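Ancestral D-type dye decolorizing peroxidase (Geotrichum candidum, PDB 7ANV) probably uses its haem to reduce hydrogen peroxide while oxidising dyes and other substrates, as in other dye-decolorizing peroxidases. Local coordinates at residues N268-P273 against G448-N453; L16-E21 against L145-S150. One frame throughout, in Å; residues are numbered along the deposited sequence.

Interaction 1: residues N268-P273 against G448-N453; sequences NPIKLP and GTDPNN
Pro273 sets the CG-CD edge of its ring over one face of the Asn452 carboxamide, the ring tilting away, with Pro273 CG 3.7 Å above Asn452 CG and CD reaching 3.3 Å from OD1. Leu272 meets the same amide differently: its CD2 lies close to the amide plane beyond OD1, and also touches Pro451 CG at 3.7 Å, the leucine and proline side chains crossing at about a right angle. The second flat group, the Asp450 carboxylate, is used on both faces. On one, its own turn closes back: Asn452 N donates to Asp450 OD1 in an Asx turn, and Asn453 ND2 reaches OD2 over 3.0 Å from 47° out of the plane. Over the other face a water accepts from Lys271 N and bonds weakly to Asp450 OD2; a second water, close to the carboxylate plane, donates both to Lys271 O (2.7 Å) and to Asp450 OD1 (2.8 Å). Asp450 to Asn453 form a type I turn, and Thr449 to Asn452 heads almost the same way as Ile270 to Pro273. Deeper in, Ile270 CD1 presses on Thr449 O at 3.3 Å, a carbonyl that also accepts from Arg289 of helix 279-291. With no direct hydrogen bond between the segments, polar contact depends on bridging water, and the donors gathered around Asp450 would probably keep it ionised.

Interaction 2: residues L16-E21 against L145-S150; sequences LPKKTE and LVAGDS. With SO4 (sulfate ion), chain H.
Glu21 CG stands anti to its backbone N (chi1 -175°), and the extended chain beyond it lies beside Leu145, both pointing the same way, with OE2 3.8 Å from Leu145 CD2. The other carboxylate oxygen, OE1, takes a salt bridge of 2.7 Å from Lys18 NZ, which arrives 35° out of the carboxylate plane; Lys18 has CG between its own N and carbonyl carbon (chi1 69°), and its chain then runs straight out to the acid. Lys18 NZ also donates to the carbonyls of Arg368 and Gly369, so the pair meets strand 366-372 of the second sheet. An alanine in place of Glu21 would probably leave the Lys18 ammonium without its opposite charge and uncover Leu145 CD2. Beneath this pair, strands 20-28 and 142-148 are antiparallel neighbours in a four-stranded sheet of the dimeric alpha+beta barrel domain, and a classic beta bulge marks where they begin to pair. Gly148 O accepts from both Lys19 N (2.9 Å) and Thr20 N (3.2 Å), while Gly148 N returns a bond to Thr20 O. Leu16 CB packs 3.7 Å from Ala147 CB on the face that carries Glu21. On the opposite face Thr20 CG2 presses against Ser150 C, and its OG1 bonds to Gly182. Outside the strand, Lys18 N holds sulfate O4 at 2.8 Å, an ion also bound by Arg55.

The two contacts illustrate two ways of joining distant parts of a chain. Interaction 2 comes first along the chain and closes before interaction 1 opens; their centres are 41 Å apart and their nearest atoms about 29 Å. Interaction 2 pairs central strands of the sheet 78-84, 142-148, 20-28, 174-183. Interaction 1 lies far out, 29 Å from the centre of the chain, where the loop after helix 258-267 meets the one between strands 445-446 and 458-459. That helix follows strand 247-256 of the second sheet, whose edge strand 366-372 touches interaction 2. One contact thus belongs to the sheet framework of the peroxidase, the other to its peripheral loops.

Interaction 1: residues N268-P273 against G448-N453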
loop_
_atom_site.group_PDB
_atom_site.type_symbol
_atom_site.label_atom_id
_atom_site.label_comp_id
_atom_site.label_asym_id
_atom_site.label_seq_id
_atom_site.Cartn_x
_atom_site.Cartn_y
_atom_site.Cartn_z
ATOM N N ASN A 268 -3.181 2.027 -27.371
ATOM C CA ASN A 268 -3.775 0.671 -27.287
ATOM C C ASN A 268 -5.268 0.721 -27.010
ATOM O O ASN A 268 -5.768 -0.077 -26.198
ATOM C CB ASN A 268 -3.050 -0.143 -26.222
ATOM C CG ASN A 268 -1.657 -0.506 -26.690
ATOM O OD1 ASN A 268 -1.497 -1.380 -27.539
ATOM N ND2 ASN A 268 -0.659 0.203 -26.204
ATOM N N PRO A 269 -6.047 1.591 -27.674
ATOM C CA PRO A 269 -7.488 1.635 -27.384
ATOM C C PRO A 269 -8.148 0.289 -27.729
ATOM O O PRO A 269 -7.841 -0.313 -28.789
ATOM C CB PRO A 269 -7.996 2.737 -28.326
ATOM C CG PRO A 269 -7.005 2.689 -29.487
ATOM C CD PRO A 269 -5.665 2.472 -28.797
ATOM N N ILE A 270 -9.044 -0.151 -26.866
ATOM C CA ILE A 270 -9.930 -1.310 -27.136
ATOM C C ILE A 270 -10.935 -0.899 -28.216
ATOM O O ILE A 270 -11.564 0.171 -28.091
ATOM C CB ILE A 270 -10.605 -1.803 -25.848
ATOM C CG1 ILE A 270 -9.563 -2.319 -24.874
ATOM C CG2 ILE A 270 -11.645 -2.869 -26.162
ATOM C CD1 ILE A 270 -10.038 -2.366 -23.448
ATOM N N LYS A 271 -11.030 -1.716 -29.249
ATOM C CA LYS A 271 -12.114 -1.650 -30.258
ATOM C C LYS A 271 -13.060 -2.832 -30.069
ATOM O O LYS A 271 -12.667 -3.979 -30.302
ATOM C CB LYS A 271 -11.533 -1.651 -31.669
ATOM C CG LYS A 271 -10.503 -0.561 -31.888
ATOM C CD LYS A 271 -9.653 -0.722 -33.134
ATOM C CE LYS A 271 -8.299 -0.074 -32.916
ATOM N NZ LYS A 271 -7.488 -0.059 -34.159
ATOM N N LEU A 272 -14.264 -2.544 -29.616
ATOM C CA LEU A 272 -15.328 -3.542 -29.396
ATOM C C LEU A 272 -16.008 -3.802 -30.722
ATOM O O LEU A 272 -15.925 -2.974 -31.631
ATOM C CB LEU A 272 -16.322 -3.005 -28.378
ATOM C CG LEU A 272 -15.796 -2.690 -26.985
ATOM C CD1 LEU A 272 -16.936 -2.183 -26.138
ATOM C CD2 LEU A 272 -15.162 -3.902 -26.351
ATOM N N PRO A 273 -16.652 -4.980 -30.899
ATOM C CA PRO A 273 -17.413 -5.244 -32.104
ATOM C C PRO A 273 -18.372 -4.089 -32.428
ATOM O O PRO A 273 -19.041 -3.561 -31.559
ATOM C CB PRO A 273 -18.190 -6.526 -31.775
ATOM C CG PRO A 273 -17.320 -7.211 -30.739
ATOM C CD PRO A 273 -16.737 -6.072 -29.915
ATOM N N GLY A 448 -6.745 -10.863 -21.691
ATOM C CA GLY A 448 -8.093 -10.578 -21.209
ATOM C C GLY A 448 -8.505 -9.139 -21.321
ATOM O O GLY A 448 -9.621 -8.891 -20.937
ATOM N N THR A 449 -7.666 -8.200 -21.797
ATOM C CA THR A 449 -8.054 -6.772 -21.760
ATOM C C THR A 449 -9.129 -6.495 -22.808
ATOM O O THR A 449 -9.919 -5.581 -22.575
ATOM C CB THR A 449 -6.851 -5.833 -21.904
ATOM O OG1 THR A 449 -6.254 -6.043 -23.176
ATOM C CG2 THR A 449 -5.858 -6.073 -20.809
ATOM N N ASP A 450 -9.138 -7.221 -23.915
ATOM C CA ASP A 450 -10.221 -7.066 -24.926
ATOM C C ASP A 450 -11.340 -8.034 -24.557
ATOM O O ASP A 450 -11.160 -9.232 -24.688
ATOM C CB ASP A 450 -9.677 -7.316 -26.323
ATOM C CG ASP A 450 -10.736 -7.204 -27.392
ATOM O OD1 ASP A 450 -11.948 -7.178 -27.057
ATOM O OD2 ASP A 450 -10.338 -7.169 -28.555
ATOM N N PRO A 451 -12.507 -7.577 -24.074
ATOM C CA PRO A 451 -13.506 -8.508 -23.541
ATOM C C PRO A 451 -14.080 -9.425 -24.616
ATOM O O PRO A 451 -14.629 -10.465 -24.271
ATOM C CB PRO A 451 -14.562 -7.586 -22.915
ATOM C CG PRO A 451 -14.436 -6.319 -23.694
ATOM C CD PRO A 451 -12.947 -6.182 -24.000
ATOM N N ASN A 452 -13.995 -9.029 -25.889
ATOM C CA ASN A 452 -14.563 -9.865 -26.985
ATOM C C ASN A 452 -13.458 -10.686 -27.635
ATOM O O ASN A 452 -13.808 -11.485 -28.568
ATOM C CB ASN A 452 -15.359 -9.030 -27.985
ATOM C CG ASN A 452 -16.515 -8.337 -27.298
ATOM O OD1 ASN A 452 -16.383 -7.207 -26.838
ATOM N ND2 ASN A 452 -17.635 -9.046 -27.159
ATOM N N ASN A 453 -12.198 -10.550 -27.178
ATOM C CA ASN A 453 -11.073 -11.372 -27.709
ATOM C C ASN A 453 -10.099 -11.626 -26.573
ATOM O O ASN A 453 -9.001 -11.139 -26.618
ATOM C CB ASN A 453 -10.336 -10.736 -28.883
ATOM C CG ASN A 453 -11.233 -10.526 -30.080
ATOM O OD1 ASN A 453 -11.568 -11.480 -30.785
ATOM N ND2 ASN A 453 -11.621 -9.284 -30.316
HETATM O O HOH W 1 -13.336 -6.425 -29.346
HETATM O O HOH W 2 -9.473 -4.070 -29.356
#

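Interaction 2: residues L16-E21 against L145-S150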
loop_
_atom_site.group_PDB
_atom_site.type_symbol
_atom_site.label_atom_id
_atom_site.label_comp_id
_atom_site.label_asym_id
_atom_site.label_seq_id
_atom_site.Cartn_x
_atom_site.Cartn_y
_atom_site.Cartn_z
ATOM N N LEU A 16 -4.235 7.543 10.044
ATOM C CA LEU A 16 -4.020 8.981 10.328
ATOM C C LEU A 16 -4.610 9.816 9.204
ATOM O O LEU A 16 -4.262 9.631 8.051
ATOM C CB LEU A 16 -2.521 9.254 10.458
ATOM C CG LEU A 16 -1.775 8.454 11.513
ATOM C CD1 LEU A 16 -0.291 8.812 11.459
ATOM C CD2 LEU A 16 -2.353 8.729 12.879
ATOM N N PRO A 17 -5.571 10.702 9.492
ATOM C CA PRO A 17 -6.164 11.549 8.455
ATOM C C PRO A 17 -5.132 12.577 7.990
ATOM O O PRO A 17 -4.280 12.953 8.790
ATOM C CB PRO A 17 -7.329 12.267 9.154
ATOM C CG PRO A 17 -7.036 12.138 10.595
ATOM C CD PRO A 17 -6.222 10.887 10.797
ATOM N N LYS A 18 -5.166 12.943 6.713
ATOM C CA LYS A 18 -4.044 13.735 6.159
ATOM C C LYS A 18 -4.397 14.398 4.832
ATOM O O LYS A 18 -5.161 13.810 4.009
ATOM C CB LYS A 18 -2.843 12.804 5.989
ATOM C CG LYS A 18 -2.969 11.736 4.915
ATOM C CD LYS A 18 -2.017 10.585 5.120
ATOM C CE LYS A 18 -2.301 9.408 4.219
ATOM N NZ LYS A 18 -1.405 8.295 4.548
ATOM N N LYS A 19 -3.774 15.543 4.595
ATOM C CA LYS A 19 -3.597 16.124 3.234
ATOM C C LYS A 19 -2.114 15.998 2.855
ATOM O O LYS A 19 -1.793 16.032 1.690
ATOM C CB LYS A 19 -4.051 17.584 3.235
ATOM C CG LYS A 19 -5.535 17.739 3.570
ATOM C CD LYS A 19 -6.143 19.117 3.324
ATOM C CE LYS A 19 -7.667 19.061 3.410
ATOM N NZ LYS A 19 -8.330 20.254 2.816
ATOM N N THR A 20 -1.237 15.898 3.851
ATOM C CA THR A 20 0.221 15.772 3.650
ATOM C C THR A 20 0.784 14.896 4.766
ATOM O O THR A 20 0.216 14.852 5.875
ATOM C CB THR A 20 0.898 17.149 3.587
ATOM O OG1 THR A 20 2.278 16.993 3.253
ATOM C CG2 THR A 20 0.797 17.934 4.877
ATOM N N GLU A 21 1.890 14.235 4.497
ATOM C CA GLU A 21 2.466 13.313 5.489
ATOM C C GLU A 21 3.958 13.262 5.211
ATOM O O GLU A 21 4.320 13.102 4.036
ATOM C CB GLU A 21 1.791 11.946 5.352
ATOM C CG GLU A 21 2.203 10.943 6.405
ATOM C CD GLU A 21 1.446 9.627 6.223
ATOM O OE1 GLU A 21 1.023 9.341 5.063
ATOM O OE2 GLU A 21 1.320 8.891 7.223
ATOM N N LEU A 145 6.263 8.773 11.379
ATOM C CA LEU A 145 5.224 9.239 10.432
ATOM C C LEU A 145 4.567 10.468 11.035
ATOM O O LEU A 145 4.060 10.387 12.184
ATOM C CB LEU A 145 4.123 8.172 10.340
ATOM C CG LEU A 145 4.394 6.850 9.679
ATOM C CD1 LEU A 145 5.210 5.966 10.621
ATOM C CD2 LEU A 145 3.041 6.201 9.349
ATOM N N VAL A 146 4.526 11.561 10.318
ATOM C CA VAL A 146 3.787 12.754 10.792
ATOM C C VAL A 146 2.786 13.150 9.692
ATOM O O VAL A 146 3.199 13.562 8.600
ATOM C CB VAL A 146 4.748 13.908 11.159
ATOM C CG1 VAL A 146 3.966 15.052 11.780
ATOM C CG2 VAL A 146 5.872 13.440 12.083
ATOM N N ALA A 147 1.505 13.031 9.992
ATOM C CA ALA A 147 0.387 13.281 9.060
ATOM C C ALA A 147 -0.333 14.556 9.518
ATOM O O ALA A 147 -0.360 14.829 10.703
ATOM C CB ALA A 147 -0.531 12.089 9.082
ATOM N N GLY A 148 -0.792 15.393 8.607
ATOM C CA GLY A 148 -1.466 16.626 9.016
ATOM C C GLY A 148 -2.319 17.211 7.924
ATOM O O GLY A 148 -2.294 16.745 6.763
ATOM N N ASP A 149 -3.023 18.256 8.302
ATOM C CA ASP A 149 -3.906 19.028 7.414
ATOM C C ASP A 149 -3.093 19.905 6.453
ATOM O O ASP A 149 -3.650 20.327 5.446
ATOM C CB ASP A 149 -4.812 19.906 8.265
ATOM C CG ASP A 149 -4.025 20.953 9.030
ATOM O OD1 ASP A 149 -3.372 20.560 10.027
ATOM O OD2 ASP A 149 -4.086 22.143 8.629
ATOM N N SER A 150 -1.839 20.222 6.782
ATOM C CA SER A 150 -1.060 21.254 6.050
ATOM C C SER A 150 0.431 21.027 6.276
ATOM O O SER A 150 0.811 20.366 7.281
ATOM C CB SER A 150 -1.463 22.652 6.486
ATOM O OG SER A 150 -1.163 22.890 7.841
HETATM S S SO4 H . -8.402 10.887 5.240
HETATM O O1 SO4 H . -8.764 10.736 3.856
HETATM O O2 SO4 H . -8.293 9.584 5.847
HETATM O O3 SO4 H . -9.412 11.652 5.929
HETATM O O4 SO4 H . -7.142 11.577 5.330
#